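PDB 4WO7: foldase protein PrsA from Bacillus subtilis, which helps secreted proteins fold outside the cell after translocation and catalyses the cis-trans isomerisation of peptidyl-proline bonds. Local coordinates for the interface of chains A and B. Sequence-based numbering; all coordinates share one arbitrary frame. Chains: chain A/B, Foldase protein PrsA.

The interface of chains A and B. Residues chain A 7, 25, 251; chain B 9, 11, 21, 24-25, 28.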
# COMPACT_ATOMS: atom_id res chain seq x y z
N ASP A 7 23.84 -23.09 -9.65
CA ASP A 7 22.72 -22.42 -10.30
C ASP A 7 21.78 -23.41 -10.99
O ASP A 7 20.65 -23.07 -11.32
CB ASP A 7 23.25 -21.41 -11.32
CG ASP A 7 23.70 -20.12 -10.68
OD1 ASP A 7 24.01 -20.13 -9.46
OD2 ASP A 7 23.76 -19.09 -11.38
N TYR A 25 17.36 -16.49 -8.70
CA TYR A 25 18.29 -15.42 -8.37
C TYR A 25 18.18 -14.23 -9.32
O TYR A 25 18.11 -13.09 -8.88
CB TYR A 25 19.73 -15.94 -8.38
CG TYR A 25 20.75 -14.86 -8.08
CD1 TYR A 25 20.92 -14.37 -6.79
CD2 TYR A 25 21.55 -14.32 -9.09
CE1 TYR A 25 21.84 -13.39 -6.51
CE2 TYR A 25 22.48 -13.33 -8.81
CZ TYR A 25 22.62 -12.87 -7.52
OH TYR A 25 23.54 -11.89 -7.23
N ASP A 251 28.56 -5.14 -8.79
CA ASP A 251 27.58 -5.68 -9.73
C ASP A 251 27.00 -4.54 -10.56
O ASP A 251 26.38 -3.63 -10.01
CB ASP A 251 26.48 -6.43 -8.96
CG ASP A 251 25.54 -7.19 -9.88
OD1 ASP A 251 24.58 -6.58 -10.39
OD2 ASP A 251 25.75 -8.41 -10.07
N GLU B 9 31.10 -14.71 -5.03
CA GLU B 9 31.24 -13.49 -5.83
C GLU B 9 30.81 -12.25 -5.05
O GLU B 9 29.73 -12.23 -4.45
CB GLU B 9 30.42 -13.60 -7.12
CG GLU B 9 30.43 -12.35 -8.00
CD GLU B 9 29.31 -12.35 -9.02
OE1 GLU B 9 28.91 -13.44 -9.47
OE2 GLU B 9 28.82 -11.25 -9.37
N ILE B 11 29.27 -8.79 -4.49
CA ILE B 11 28.29 -7.86 -5.06
C ILE B 11 28.65 -6.42 -4.70
O ILE B 11 28.62 -5.53 -5.55
CB ILE B 11 26.86 -8.15 -4.56
CG1 ILE B 11 26.42 -9.55 -4.99
CG2 ILE B 11 25.87 -7.07 -5.05
CD1 ILE B 11 26.35 -9.74 -6.49
N LYS B 21 27.25 -12.80 -3.38
CA LYS B 21 26.12 -13.28 -4.15
C LYS B 21 25.26 -14.24 -3.35
O LYS B 21 24.03 -14.16 -3.37
CB LYS B 21 26.61 -13.96 -5.43
CG LYS B 21 25.51 -14.69 -6.20
CD LYS B 21 25.87 -14.89 -7.67
CE LYS B 21 25.05 -16.03 -8.26
NZ LYS B 21 25.12 -16.10 -9.75
N LEU B 24 23.33 -12.40 -0.72
CA LEU B 24 22.25 -11.69 -1.38
C LEU B 24 21.14 -12.64 -1.81
O LEU B 24 19.96 -12.36 -1.60
CB LEU B 24 22.77 -10.93 -2.59
CG LEU B 24 21.71 -10.07 -3.27
CD1 LEU B 24 21.22 -8.95 -2.37
CD2 LEU B 24 22.28 -9.52 -4.57
N TYR B 25 21.53 -13.75 -2.41
CA TYR B 25 20.57 -14.76 -2.80
C TYR B 25 19.74 -15.21 -1.62
O TYR B 25 18.52 -15.32 -1.70
CB TYR B 25 21.27 -15.97 -3.42
CG TYR B 25 20.34 -17.13 -3.63
CD1 TYR B 25 19.41 -17.13 -4.66
CD2 TYR B 25 20.38 -18.23 -2.79
CE1 TYR B 25 18.55 -18.21 -4.85
CE2 TYR B 25 19.53 -19.30 -2.97
CZ TYR B 25 18.61 -19.28 -3.99
OH TYR B 25 17.77 -20.35 -4.17
N MSE B 28 17.30 -12.28 -0.30
CA MSE B 28 16.18 -12.05 -1.20
C MSE B 28 15.16 -13.17 -0.98
O MSE B 28 13.97 -12.92 -0.87
CB MSE B 28 16.65 -11.98 -2.66
CG MSE B 28 17.41 -10.70 -2.99
SE MSE B 28 17.88 -10.42 -4.86
CE MSE B 28 18.99 -11.97 -5.22
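The backbone of A:Asp251 meets that of B:Ile11 where two loop segments pass, the amide N giving a hydrogen bond of 3.3 Å to the carbonyl O, while the helices 21-49 of both subunits bring their N-terminal turns together nearby. Homodimers often bury an aromatic residue from one such helix against its partner, and A:Tyr25 illustrates this. With CG anti to the backbone N (chi1 178°), its ring reaches across to the other helix. The extended chain of B:Lys21 runs over one ring face, CE 3.8 Å above the plane and offset toward the rim, with CG 3.7 Å from the phenol carbon CZ of A:Tyr25. Above the CD2-CE2 rim, NZ of B:Lys21 approaches the carboxylate of A:Asp7 from the opposite direction, a long salt bridge of 3.7 Å to OD2. From the other side of the ring plane, the methyl CE of selenomethionine B:Met28, whose chain bends at chi3 (-61°), comes against the CD1-CE1 edge. B:Tyr25 closes in at the same edge, its CB 3.7 Å from CD1 of A:Tyr25. At the far end the phenol OH of A:Tyr25 reaches CD1 of B:Ile11 (3.6 Å) and lies near CD2 of B:Leu24. Without the ring, as with an alanine in place of A:Tyr25, a gap would probably open between the helices, the aliphatic part of B:Lys21 losing its packing surface and its amine drifting from A:Asp7. Beside B:Ile11, the carboxylates of A:Asp251 and B:Glu9 come near one another, which might raise the proton affinity of one. Repeated by two-fold symmetry with the chains exchanged, this patch helps join two PrsA subunits into the dimeric foldase.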